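Local structure of thiosulfate sulfurtransferase TUM1 (3UTN) at residues V36-S41 with D113-V118; Q193-G198 with G229-T234. The protein transfers sulfur as a persulfide from NFS1 to UBA4 for the 2-thiolation of the wobble uridine in tRNAs, and has rhodanese-type thiosulfate sulfurtransferase activity. All blocks are in the same frame, centred on the assembly; numbering follows the deposited sequence.

Contact 1. Residues V36-S41 with D113-V118; sequences VKLVAS and DDILVV
In the first rhodanese domain, helix 32-41 lies over one face of the parallel sheet, and within 36-41 Leu38 meets Ile115 and Val117 of strand 115-119. Leu38 swings CG anti to the backbone N (chi1 176°), extending both methyls from the helix toward the strand. The leucine and isoleucine meet tip to tip: CD2 of Leu38 lies 3.7 Å from CG2 of Ile115, and CD1 of Leu38 lies 3.9 Å from CD1 of Ile115. Val117 adds a looser touch, its CG2 standing 4.2 Å from Leu38 CD2. Ile115 and Val117 both face the helix because alternate residues of a strand point to the same side; their beta-branched side chains suit an extended backbone, while leucine, branched at CG, carries its two methyls out from the helix to the strand. No hydrogen bond crosses this apolar interface. On the helix itself, Lys37 O accepts from both Ser41 N and Ser41 OG, the hydroxyl lying 2.7 Å from that oxygen and above the carbonyl plane. Leu38 also touches Ile47 and Tyr143 on the two strands flanking 115-119. A helix laid by apolar side chains over a central parallel strand is typical of the alpha/beta rhodanese fold.

Contact 2. Residues Q193-G198 with G229-T234; sequences QLVKSG and GHIPGT
The last turn of helix 188-196 faces a type II beta turn running from Ile231 to Thr234, and the two backbones come nearest at Val195 and Pro232, whose CA atoms are 6.2 Å apart. Gly198 ends the helix in a Schellman motif with positive phi (66°), a conformation that favours glycine; Gly233 likewise takes positive phi within the turn. Val195 carries the contact, its two methyls dividing the work. With CG1 anti to the backbone N (chi1 174°), that methyl lies over the proline ring, 3.8 Å from Pro232 CB and 3.8 Å from Pro232 CD, while CG2 lies 3.4 Å from Pro232 O. The valine crosses the proline at about a right angle. Short and branched, valine suits this close approach, and the rigid proline offers it a compact apolar surface. An alanine here, without CG1 and CG2, is likely to open a gap over the Pro232 ring and beside its carbonyl. Val195 also packs against Trp313, and Ile231 touches Trp310 and Trp313, so in the C-terminal rhodanese domain the turn before strand 234-236, helix 188-196 and helix 309-317 come together around Val195 and Ile231, with Leu200 of helix 200-203 against the valine.

Both segments of contact 1 precede those of contact 2 in the chain, and the two contacts lie on opposite sides of its centre, their own centres about 40 Å apart and their nearest atoms about 24 Å apart. Each belongs to a different rhodanese domain, and they share no helix, strand or sheet. Both domains have a five-stranded parallel sheet with the same strand order, 1-5-4-2-3, consistent with a common evolutionary origin. In 36-41 with 113-118 a helix meets a central strand; in 193-198 with 229-234 the corresponding early helix meets a turn before an edge strand. Only the second domain carries the catalytic Cys282, whose side chain is about 9 Å from that of Ile231, whereas contact 1 is remote from it.

Contact 1. Residues V36-S41 with D113-V118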
loop_
_atom_site.group_PDB
_atom_site.type_symbol
_atom_site.label_atom_id
_atom_site.label_comp_id
_atom_site.label_asym_id
_atom_site.label_seq_id
_atom_site.Cartn_x
_atom_site.Cartn_y
_atom_site.Cartn_z
ATOM N N VAL A 36 -7.498 19.652 -2.058
ATOM C CA VAL A 36 -7.872 20.786 -2.900
ATOM C C VAL A 36 -7.232 22.052 -2.359
ATOM O O VAL A 36 -6.812 22.915 -3.127
ATOM C CB VAL A 36 -9.393 20.949 -3.087
ATOM C CG1 VAL A 36 -9.948 19.755 -3.844
ATOM C CG2 VAL A 36 -10.106 21.137 -1.761
ATOM N N LYS A 37 -7.125 22.130 -1.034
ATOM C CA LYS A 37 -6.421 23.232 -0.404
ATOM C C LYS A 37 -4.990 23.231 -0.919
ATOM O O LYS A 37 -4.482 24.250 -1.365
ATOM C CB LYS A 37 -6.442 23.106 1.114
ATOM C CG LYS A 37 -5.820 24.302 1.806
ATOM C CD LYS A 37 -5.694 24.099 3.300
ATOM C CE LYS A 37 -5.042 25.326 3.907
ATOM N NZ LYS A 37 -5.218 25.346 5.378
ATOM N N LEU A 38 -4.364 22.064 -0.873
ATOM C CA LEU A 38 -3.007 21.907 -1.370
ATOM C C LEU A 38 -2.936 22.354 -2.822
ATOM O O LEU A 38 -2.111 23.192 -3.174
ATOM C CB LEU A 38 -2.546 20.461 -1.224
ATOM C CG LEU A 38 -1.173 20.089 -1.780
ATOM C CD1 LEU A 38 -0.057 20.695 -0.947
ATOM C CD2 LEU A 38 -1.064 18.577 -1.821
ATOM N N VAL A 39 -3.822 21.817 -3.653
ATOM C CA VAL A 39 -3.844 22.169 -5.063
ATOM C C VAL A 39 -4.034 23.666 -5.236
ATOM O O VAL A 39 -3.289 24.307 -5.960
ATOM C CB VAL A 39 -4.930 21.399 -5.839
ATOM C CG1 VAL A 39 -5.001 21.877 -7.280
ATOM C CG2 VAL A 39 -4.637 19.913 -5.802
ATOM N N ALA A 40 -5.022 24.217 -4.542
ATOM C CA ALA A 40 -5.349 25.622 -4.682
ATOM C C ALA A 40 -4.205 26.501 -4.215
ATOM O O ALA A 40 -3.943 27.541 -4.801
ATOM C CB ALA A 40 -6.609 25.941 -3.907
ATOM N N SER A 41 -3.527 26.071 -3.158
ATOM C CA SER A 41 -2.498 26.885 -2.533
ATOM C C SER A 41 -1.155 26.712 -3.211
ATOM O O SER A 41 -0.262 27.541 -3.048
ATOM C CB SER A 41 -2.381 26.536 -1.056
ATOM O OG SER A 41 -3.654 26.595 -0.445
ATOM N N ASP A 113 9.959 16.934 -8.323
ATOM C CA ASP A 113 9.358 17.980 -7.512
ATOM C C ASP A 113 7.850 17.843 -7.380
ATOM O O ASP A 113 7.231 18.553 -6.595
ATOM C CB ASP A 113 9.693 19.364 -8.060
ATOM C CG ASP A 113 9.384 20.458 -7.069
ATOM O OD1 ASP A 113 9.820 20.327 -5.904
ATOM O OD2 ASP A 113 8.697 21.435 -7.441
ATOM N N ASP A 114 7.262 16.943 -8.161
ATOM C CA ASP A 114 5.823 16.758 -8.135
ATOM C C ASP A 114 5.359 16.396 -6.754
ATOM O O ASP A 114 5.952 15.562 -6.085
ATOM C CB ASP A 114 5.393 15.647 -9.078
ATOM C CG ASP A 114 5.489 16.044 -10.516
ATOM O OD1 ASP A 114 5.571 17.252 -10.805
ATOM O OD2 ASP A 114 5.458 15.139 -11.365
ATOM N N ILE A 115 4.291 17.039 -6.323
ATOM C CA ILE A 115 3.558 16.526 -5.195
ATOM C C ILE A 115 2.676 15.434 -5.781
ATOM O O ILE A 115 1.793 15.699 -6.594
ATOM C CB ILE A 115 2.701 17.603 -4.535
ATOM C CG1 ILE A 115 3.588 18.671 -3.899
ATOM C CG2 ILE A 115 1.789 16.965 -3.507
ATOM C CD1 ILE A 115 2.829 19.878 -3.396
ATOM N N LEU A 116 2.956 14.201 -5.402
ATOM C CA LEU A 116 2.164 13.108 -5.892
ATOM C C LEU A 116 1.086 12.854 -4.891
ATOM O O LEU A 116 1.338 12.714 -3.702
ATOM C CB LEU A 116 3.008 11.863 -6.123
ATOM C CG LEU A 116 4.114 12.083 -7.153
ATOM C CD1 LEU A 116 4.954 10.828 -7.271
ATOM C CD2 LEU A 116 3.560 12.490 -8.510
ATOM N N VAL A 117 -0.137 12.857 -5.369
ATOM C CA VAL A 117 -1.231 12.581 -4.489
ATOM C C VAL A 117 -1.865 11.316 -4.989
ATOM O O VAL A 117 -2.553 11.291 -5.999
ATOM C CB VAL A 117 -2.224 13.736 -4.393
ATOM C CG1 VAL A 117 -3.355 13.334 -3.466
ATOM C CG2 VAL A 117 -1.517 14.989 -3.880
ATOM N N VAL A 118 -1.610 10.253 -4.258
ATOM C CA VAL A 118 -1.983 8.958 -4.716
ATOM C C VAL A 118 -3.381 8.677 -4.254
ATOM O O VAL A 118 -3.765 9.005 -3.141
ATOM C CB VAL A 118 -1.049 7.890 -4.165
ATOM C CG1 VAL A 118 -1.440 6.544 -4.735
ATOM C CG2 VAL A 118 0.380 8.234 -4.536
#

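Contact 2. Residues Q193-G198 with G229-T234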
loop_
_atom_site.group_PDB
_atom_site.type_symbol
_atom_site.label_atom_id
_atom_site.label_comp_id
_atom_site.label_asym_id
_atom_site.label_seq_id
_atom_site.Cartn_x
_atom_site.Cartn_y
_atom_site.Cartn_z
ATOM N N GLN A 193 14.555 -15.564 8.633
ATOM C CA GLN A 193 15.441 -15.634 9.795
ATOM C C GLN A 193 14.675 -15.308 11.064
ATOM O O GLN A 193 14.786 -16.018 12.054
ATOM C CB GLN A 193 16.659 -14.717 9.645
ATOM C CG GLN A 193 17.618 -14.738 10.837
ATOM C CD GLN A 193 17.995 -16.143 11.313
ATOM O OE1 GLN A 193 17.932 -17.120 10.560
ATOM N NE2 GLN A 193 18.398 -16.243 12.576
ATOM N N LEU A 194 13.884 -14.240 11.017
ATOM C CA LEU A 194 13.073 -13.848 12.158
ATOM C C LEU A 194 12.155 -14.970 12.586
ATOM O O LEU A 194 12.000 -15.240 13.772
ATOM C CB LEU A 194 12.261 -12.596 11.833
ATOM C CG LEU A 194 13.112 -11.331 11.785
ATOM C CD1 LEU A 194 12.328 -10.219 11.116
ATOM C CD2 LEU A 194 13.587 -10.948 13.182
ATOM N N VAL A 195 11.558 -15.632 11.605
ATOM C CA VAL A 195 10.640 -16.712 11.885
ATOM C C VAL A 195 11.403 -17.968 12.262
ATOM O O VAL A 195 11.052 -18.637 13.225
ATOM C CB VAL A 195 9.716 -16.981 10.691
ATOM C CG1 VAL A 195 8.859 -18.208 10.944
ATOM C CG2 VAL A 195 8.842 -15.766 10.449
ATOM N N LYS A 196 12.444 -18.274 11.492
ATOM C CA LYS A 196 13.302 -19.416 11.780
ATOM C C LYS A 196 13.873 -19.293 13.183
ATOM O O LYS A 196 13.909 -20.268 13.920
ATOM C CB LYS A 196 14.428 -19.528 10.755
ATOM C CG LYS A 196 15.312 -20.746 10.949
ATOM C CD LYS A 196 16.382 -20.832 9.876
ATOM C CE LYS A 196 17.250 -22.066 10.072
ATOM N NZ LYS A 196 16.439 -23.303 10.254
ATOM N N SER A 197 14.301 -18.090 13.552
ATOM C CA SER A 197 14.854 -17.848 14.882
ATOM C C SER A 197 13.771 -17.718 15.948
ATOM O O SER A 197 14.077 -17.635 17.135
ATOM C CB SER A 197 15.739 -16.607 14.879
ATOM O OG SER A 197 14.971 -15.462 14.571
ATOM N N GLY A 198 12.508 -17.711 15.520
ATOM C CA GLY A 198 11.370 -17.599 16.436
ATOM C C GLY A 198 11.353 -16.243 17.106
ATOM O O GLY A 198 10.831 -16.090 18.211
ATOM N N GLY A 229 -2.946 -19.565 5.615
ATOM C CA GLY A 229 -2.221 -19.715 6.854
ATOM C C GLY A 229 -1.369 -18.485 6.983
ATOM O O GLY A 229 -1.534 -17.521 6.236
ATOM N N HIS A 230 -0.436 -18.503 7.915
ATOM C CA HIS A 230 0.333 -17.309 8.146
ATOM C C HIS A 230 1.733 -17.604 8.513
ATOM O O HIS A 230 2.105 -18.750 8.788
ATOM C CB HIS A 230 -0.313 -16.467 9.219
ATOM C CG HIS A 230 -0.429 -17.163 10.536
ATOM N ND1 HIS A 230 -1.467 -17.955 10.841
ATOM C CD2 HIS A 230 0.408 -17.165 11.643
ATOM C CE1 HIS A 230 -1.305 -18.439 12.079
ATOM N NE2 HIS A 230 -0.162 -17.943 12.572
ATOM N N ILE A 231 2.526 -16.546 8.497
ATOM C CA ILE A 231 3.902 -16.636 8.878
ATOM C C ILE A 231 3.888 -16.721 10.388
ATOM O O ILE A 231 3.268 -15.890 11.047
ATOM C CB ILE A 231 4.684 -15.413 8.411
ATOM C CG1 ILE A 231 4.533 -15.238 6.898
ATOM C CG2 ILE A 231 6.145 -15.546 8.791
ATOM C CD1 ILE A 231 4.994 -13.895 6.400
ATOM N N PRO A 232 4.529 -17.756 10.940
ATOM C CA PRO A 232 4.604 -17.863 12.381
ATOM C C PRO A 232 5.161 -16.570 12.953
ATOM O O PRO A 232 6.149 -16.035 12.443
ATOM C CB PRO A 232 5.581 -19.020 12.584
ATOM C CG PRO A 232 5.371 -19.869 11.375
ATOM C CD PRO A 232 5.228 -18.866 10.272
ATOM N N GLY A 233 4.490 -16.051 13.970
ATOM C CA GLY A 233 4.917 -14.831 14.615
ATOM C C GLY A 233 4.156 -13.625 14.116
ATOM O O GLY A 233 4.222 -12.560 14.715
ATOM N N THR A 234 3.436 -13.787 13.012
ATOM C CA THR A 234 2.602 -12.715 12.517
ATOM C C THR A 234 1.248 -12.776 13.186
ATOM O O THR A 234 0.894 -13.753 13.845
ATOM C CB THR A 234 2.400 -12.752 10.991
ATOM O OG1 THR A 234 1.797 -13.996 10.623
ATOM C CG2 THR A 234 3.727 -12.572 10.264
#